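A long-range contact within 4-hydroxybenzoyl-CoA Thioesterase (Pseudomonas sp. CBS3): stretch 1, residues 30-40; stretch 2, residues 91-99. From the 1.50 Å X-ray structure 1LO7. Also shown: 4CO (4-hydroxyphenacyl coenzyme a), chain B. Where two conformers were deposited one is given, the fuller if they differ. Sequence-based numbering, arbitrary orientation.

Stretch 1 (30-40) WLDAASRNYFI
Stretch 2 91-99: SFVQRHSVS

Residues 30-40 form an uninterrupted segment of a longer α-helix, with phi between -73° and -58° and psi between -51° and -35°. Its i to i+4 ladder runs from Ala34 N to Trp30 O (2.8 Å) through to Ile40 N to Arg36 O (2.9 Å); the bond from Phe39 N to Ser35 O is weak at 3.4 Å. Stretch 2 is extended and runs as a β-strand that continues past Ser99, with phi from -149° to -101° and psi from 120° to 170°. The helix lies across the strand with its axis 9.6 Å away at closest approach, and the N-to-C directions make an angle of 120°, so the two segments run obliquely, more nearly antiparallel than parallel. The register is marked by Leu31 CA to His96 CA at 7.0 Å and Ser35 CA to Gln94 CA at 7.5 Å, one helical turn against two strand residues.

Alternate strand residues face the helix: Phe92, Gln94, His96 and Val98 direct their CA-to-CB bonds toward it. The helix answers with Leu31, Ala34, Ser35, Tyr38 and Phe39. Together the stretches bury 355 Å².

At the N-terminal end of the helix segment, Leu31 (chi1 -97°, chi2 26°, both between wells; one of two conformers) places CB over one face of the His96 imidazole. Leu31 CG lies 3.7 Å from His96 CD2, while Leu31 CD1 reaches Val98 CG2 (chi1 t) at 4.0 Å in an apolar contact. His96 adopts chi1 m and chi2 -86°, which brings its ring up to the helix backbone: His96 CE1 is 3.6 Å from Leu31 O and 3.7 Å from Ser35 N. Ala34 CB packs 4.0 Å from His96 ND1. Both imidazole nitrogens are hydrogen-bonded elsewhere in the structure, so the ring meets the helix through packing.

Gln94 extends with chi1 and chi2 both t, carrying its amide to Ser35 (chi1 t). Ser35 OG and Gln94 NE2 are 2.6 Å apart, but the amide is probably turned over in the model, leaving the bonding at this polar centre open. The end of the same side chain also fits beside the rings of Tyr38 (chi1 t, chi2 85°) and Phe39.

Farther along the helix, Phe39 (chi1 m, chi2 -60°) sends its CB sideways, yet its ring end comes nearer the strand. There it meets Phe92 (chi1 p, chi2 -95°), with Phe39 CZ 3.5 Å from Phe92 CZ. The centroids are 5.5 Å apart and the planes 82° from parallel, an offset edge-to-face pair in which the edge of Phe39 is directed toward the face of Phe92.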

# COMPACT_ATOMS: atom_id res chain seq x y z
N TRP A 30 -7.26 -6.34 -3.04
CA TRP A 30 -7.87 -7.65 -2.84
C TRP A 30 -8.50 -8.22 -4.12
O TRP A 30 -8.45 -9.47 -4.37
CB TRP A 30 -8.85 -7.64 -1.65
CG TRP A 30 -8.17 -7.22 -0.39
CD1 TRP A 30 -6.89 -7.51 -0.01
CD2 TRP A 30 -8.74 -6.41 0.63
NE1 TRP A 30 -6.63 -6.93 1.22
CE2 TRP A 30 -7.75 -6.23 1.62
CE3 TRP A 30 -9.98 -5.79 0.79
CZ2 TRP A 30 -8.03 -5.46 2.75
CZ3 TRP A 30 -10.24 -5.05 1.91
CH2 TRP A 30 -9.26 -4.88 2.88
N LEU A 31 -9.11 -7.33 -4.92
CA LEU A 31 -9.71 -7.75 -6.19
C LEU A 31 -8.61 -8.31 -7.09
O LEU A 31 -8.76 -9.32 -7.74
CB LEU A 31 -10.44 -6.58 -6.89
CG LEU A 31 -11.96 -6.57 -6.62
CD1 LEU A 31 -12.30 -7.25 -5.31
CD2 LEU A 31 -12.51 -5.15 -6.67
N ASP A 32 -7.44 -7.64 -7.10
CA ASP A 32 -6.33 -8.12 -7.92
C ASP A 32 -5.84 -9.50 -7.47
O ASP A 32 -5.49 -10.37 -8.29
CB ASP A 32 -5.18 -7.10 -7.98
CG ASP A 32 -4.28 -7.43 -9.13
OD1 ASP A 32 -4.72 -7.49 -10.27
OD2 ASP A 32 -3.02 -7.64 -8.82
N ALA A 33 -5.81 -9.72 -6.14
CA ALA A 33 -5.36 -11.02 -5.66
C ALA A 33 -6.42 -12.06 -6.01
O ALA A 33 -6.13 -13.20 -6.41
CB ALA A 33 -5.17 -10.98 -4.13
N ALA A 34 -7.71 -11.67 -5.88
CA ALA A 34 -8.77 -12.64 -6.20
C ALA A 34 -8.76 -12.97 -7.71
O ALA A 34 -9.05 -14.07 -8.13
CB ALA A 34 -10.14 -12.09 -5.82
N SER A 35 -8.43 -11.99 -8.55
CA SER A 35 -8.37 -12.21 -10.01
C SER A 35 -7.33 -13.29 -10.37
O SER A 35 -7.56 -14.19 -11.19
CB SER A 35 -7.98 -10.89 -10.70
OG SER A 35 -7.65 -11.10 -12.08
N ARG A 36 -6.16 -13.15 -9.76
CA ARG A 36 -5.07 -14.07 -10.03
C ARG A 36 -5.35 -15.41 -9.40
O ARG A 36 -5.01 -16.46 -9.98
CB ARG A 36 -3.75 -13.51 -9.50
CG ARG A 36 -2.55 -14.13 -10.22
CD ARG A 36 -1.24 -13.51 -9.73
NE ARG A 36 -0.99 -13.80 -8.29
CZ ARG A 36 -0.46 -14.94 -7.83
NH1 ARG A 36 -0.06 -15.93 -8.61
NH2 ARG A 36 -0.31 -15.08 -6.52
N ASN A 37 -5.93 -15.38 -8.20
CA ASN A 37 -6.27 -16.60 -7.48
C ASN A 37 -7.22 -17.46 -8.33
O ASN A 37 -7.18 -18.71 -8.34
CB ASN A 37 -6.94 -16.25 -6.12
CG ASN A 37 -7.34 -17.53 -5.36
OD1 ASN A 37 -6.46 -18.25 -4.81
ND2 ASN A 37 -8.63 -17.84 -5.34
N TYR A 38 -8.13 -16.76 -9.05
CA TYR A 38 -9.09 -17.46 -9.91
C TYR A 38 -8.33 -18.25 -10.94
O TYR A 38 -8.54 -19.44 -11.11
CB TYR A 38 -9.96 -16.41 -10.63
CG TYR A 38 -10.86 -17.00 -11.69
CD1 TYR A 38 -12.12 -17.52 -11.36
CD2 TYR A 38 -10.45 -17.01 -13.02
CE1 TYR A 38 -12.96 -18.05 -12.34
CE2 TYR A 38 -11.27 -17.54 -14.02
CZ TYR A 38 -12.52 -18.06 -13.67
OH TYR A 38 -13.29 -18.57 -14.68
N PHE A 39 -7.41 -17.60 -11.65
CA PHE A 39 -6.66 -18.31 -12.66
C PHE A 39 -5.81 -19.44 -12.08
O PHE A 39 -5.74 -20.52 -12.68
CB PHE A 39 -5.78 -17.32 -13.47
CG PHE A 39 -6.64 -16.41 -14.31
CD1 PHE A 39 -7.48 -16.97 -15.27
CD2 PHE A 39 -6.65 -15.01 -14.15
CE1 PHE A 39 -8.29 -16.17 -16.07
CE2 PHE A 39 -7.47 -14.20 -14.94
CZ PHE A 39 -8.29 -14.78 -15.91
N ILE A 40 -5.13 -19.19 -10.91
CA ILE A 40 -4.29 -20.23 -10.31
C ILE A 40 -5.13 -21.45 -9.93
O ILE A 40 -4.75 -22.61 -10.19
CB ILE A 40 -3.50 -19.72 -9.10
CG1 ILE A 40 -2.42 -18.72 -9.51
CG2 ILE A 40 -2.92 -20.86 -8.26
CD1 ILE A 40 -1.24 -19.33 -10.29
N SER A 91 -10.25 -9.46 -24.76
CA SER A 91 -10.56 -9.12 -23.37
C SER A 91 -11.54 -10.05 -22.73
O SER A 91 -12.17 -10.85 -23.41
CB SER A 91 -11.16 -7.70 -23.30
OG SER A 91 -12.39 -7.60 -24.04
N PHE A 92 -11.70 -9.91 -21.42
CA PHE A 92 -12.67 -10.72 -20.71
C PHE A 92 -13.17 -9.87 -19.53
O PHE A 92 -12.46 -8.97 -19.04
CB PHE A 92 -12.09 -12.08 -20.29
CG PHE A 92 -10.89 -11.97 -19.36
CD1 PHE A 92 -9.58 -12.00 -19.87
CD2 PHE A 92 -11.04 -11.82 -17.97
CE1 PHE A 92 -8.46 -11.87 -19.03
CE2 PHE A 92 -9.93 -11.70 -17.12
CZ PHE A 92 -8.63 -11.73 -17.65
N VAL A 93 -14.37 -10.17 -19.09
CA VAL A 93 -14.97 -9.44 -18.00
C VAL A 93 -14.92 -10.37 -16.83
O VAL A 93 -15.44 -11.48 -16.89
CB VAL A 93 -16.44 -9.06 -18.31
CG1 VAL A 93 -17.05 -8.35 -17.09
CG2 VAL A 93 -16.60 -8.17 -19.56
N GLN A 94 -14.24 -9.92 -15.77
CA GLN A 94 -14.10 -10.70 -14.56
C GLN A 94 -14.91 -9.99 -13.44
O GLN A 94 -14.66 -8.83 -13.10
CB GLN A 94 -12.61 -10.86 -14.13
CG GLN A 94 -12.37 -11.98 -13.13
CD GLN A 94 -10.88 -12.29 -12.99
OE1 GLN A 94 -10.47 -13.44 -12.76
NE2 GLN A 94 -10.05 -11.28 -13.16
N ARG A 95 -15.88 -10.70 -12.91
CA ARG A 95 -16.73 -10.15 -11.88
C ARG A 95 -16.32 -10.64 -10.50
O ARG A 95 -16.01 -11.83 -10.31
CB ARG A 95 -18.20 -10.53 -12.12
CG ARG A 95 -19.09 -10.19 -10.90
CD ARG A 95 -20.58 -10.17 -11.23
NE ARG A 95 -20.87 -9.09 -12.16
CZ ARG A 95 -22.09 -8.86 -12.63
NH1 ARG A 95 -23.14 -9.61 -12.28
NH2 ARG A 95 -22.26 -7.86 -13.46
N HIS A 96 -16.33 -9.70 -9.53
CA HIS A 96 -15.99 -10.03 -8.16
C HIS A 96 -17.09 -9.53 -7.22
O HIS A 96 -17.46 -8.36 -7.29
CB HIS A 96 -14.69 -9.40 -7.69
CG HIS A 96 -13.51 -9.56 -8.58
ND1 HIS A 96 -12.71 -10.67 -8.50
CD2 HIS A 96 -13.00 -8.70 -9.49
CE1 HIS A 96 -11.73 -10.49 -9.38
NE2 HIS A 96 -11.90 -9.32 -10.01
N SER A 97 -17.61 -10.40 -6.36
CA SER A 97 -18.61 -10.00 -5.38
C SER A 97 -18.00 -10.17 -3.99
O SER A 97 -17.50 -11.26 -3.65
CB SER A 97 -19.88 -10.81 -5.52
OG SER A 97 -20.32 -10.63 -6.87
N VAL A 98 -17.99 -9.08 -3.20
CA VAL A 98 -17.39 -9.09 -1.86
C VAL A 98 -18.47 -8.98 -0.79
O VAL A 98 -19.30 -8.05 -0.80
CB VAL A 98 -16.41 -7.91 -1.66
CG1 VAL A 98 -15.74 -7.99 -0.27
CG2 VAL A 98 -15.36 -7.89 -2.79
N SER A 99 -18.46 -9.94 0.13
CA SER A 99 -19.46 -9.90 1.17
C SER A 99 -18.84 -10.16 2.52
O SER A 99 -17.70 -10.60 2.65
CB SER A 99 -20.54 -10.95 0.93
OG SER A 99 -19.98 -12.24 0.94
N1A 4CO B . -13.23 -0.75 -21.98
C2A 4CO B . -13.52 -1.99 -22.48
N3A 4CO B . -12.72 -2.78 -23.15
C4A 4CO B . -11.49 -2.24 -23.32
C5A 4CO B . -11.07 -1.00 -22.88
C6A 4CO B . -12.00 -0.22 -22.16
N6A 4CO B . -11.72 0.97 -21.69
N7A 4CO B . -9.75 -0.76 -23.25
C8A 4CO B . -9.39 -1.86 -23.92
N9A 4CO B . -10.41 -2.77 -24.01
C1D 4CO B . -10.43 -4.04 -24.74
C2D 4CO B . -10.45 -3.83 -26.25
O2D 4CO B . -11.76 -3.51 -26.71
C3D 4CO B . -10.04 -5.22 -26.70
O3D 4CO B . -11.05 -6.15 -26.39
P3D 4CO B . -11.59 -7.19 -27.45
O7A 4CO B . -12.58 -6.50 -28.24
O8A 4CO B . -10.48 -7.69 -28.27
O9A 4CO B . -12.23 -8.36 -26.65
C4D 4CO B . -8.92 -5.48 -25.70
O4D 4CO B . -9.20 -4.62 -24.55
C5D 4CO B . -7.51 -5.31 -26.19
O5D 4CO B . -7.30 -3.92 -26.43
P1A 4CO B . -6.64 -3.49 -27.81
O1A 4CO B . -6.78 -2.02 -27.80
O2A 4CO B . -7.27 -4.11 -28.95
O3A 4CO B . -5.18 -3.93 -27.83
P2A 4CO B . -3.84 -3.19 -27.37
O4A 4CO B . -2.76 -4.20 -27.45
O5A 4CO B . -3.56 -2.11 -28.32
O6A 4CO B . -4.00 -2.38 -25.95
CBP 4CO B . -3.32 -2.51 -23.71
CCP 4CO B . -4.18 -3.16 -24.79
CDP 4CO B . -1.84 -2.44 -24.14
CEP 4CO B . -3.50 -3.24 -22.39
CAP 4CO B . -3.64 -1.01 -23.58
OAP 4CO B . -5.02 -0.82 -23.30
C9P 4CO B . -3.01 -0.42 -22.32
O9P 4CO B . -1.80 -0.36 -22.21
N8P 4CO B . -3.90 -0.05 -21.24
C7P 4CO B . -3.18 0.27 -20.00
C6P 4CO B . -3.01 -0.97 -19.10
C5P 4CO B . -2.59 -0.50 -17.70
O5P 4CO B . -1.60 0.19 -17.51
N4P 4CO B . -3.47 -0.98 -16.66
C3P 4CO B . -3.20 -0.47 -15.33
C2P 4CO B . -1.99 -1.13 -14.72
S1P 4CO B . -1.79 -2.86 -15.15
O1B 4CO B . -1.93 -3.85 -12.04
C1B 4CO B . -1.36 -4.35 -12.99
C2B 4CO B . -1.49 -5.79 -13.24
C3B 4CO B . -0.80 -6.36 -14.34
C4B 4CO B . -0.90 -7.73 -14.58
C5B 4CO B . -1.64 -8.54 -13.70
O2B 4CO B . -1.70 -9.93 -13.88
C6B 4CO B . -2.34 -7.95 -12.61
C7B 4CO B . -2.26 -6.56 -12.38
CB 4CO B . -0.57 -3.52 -13.93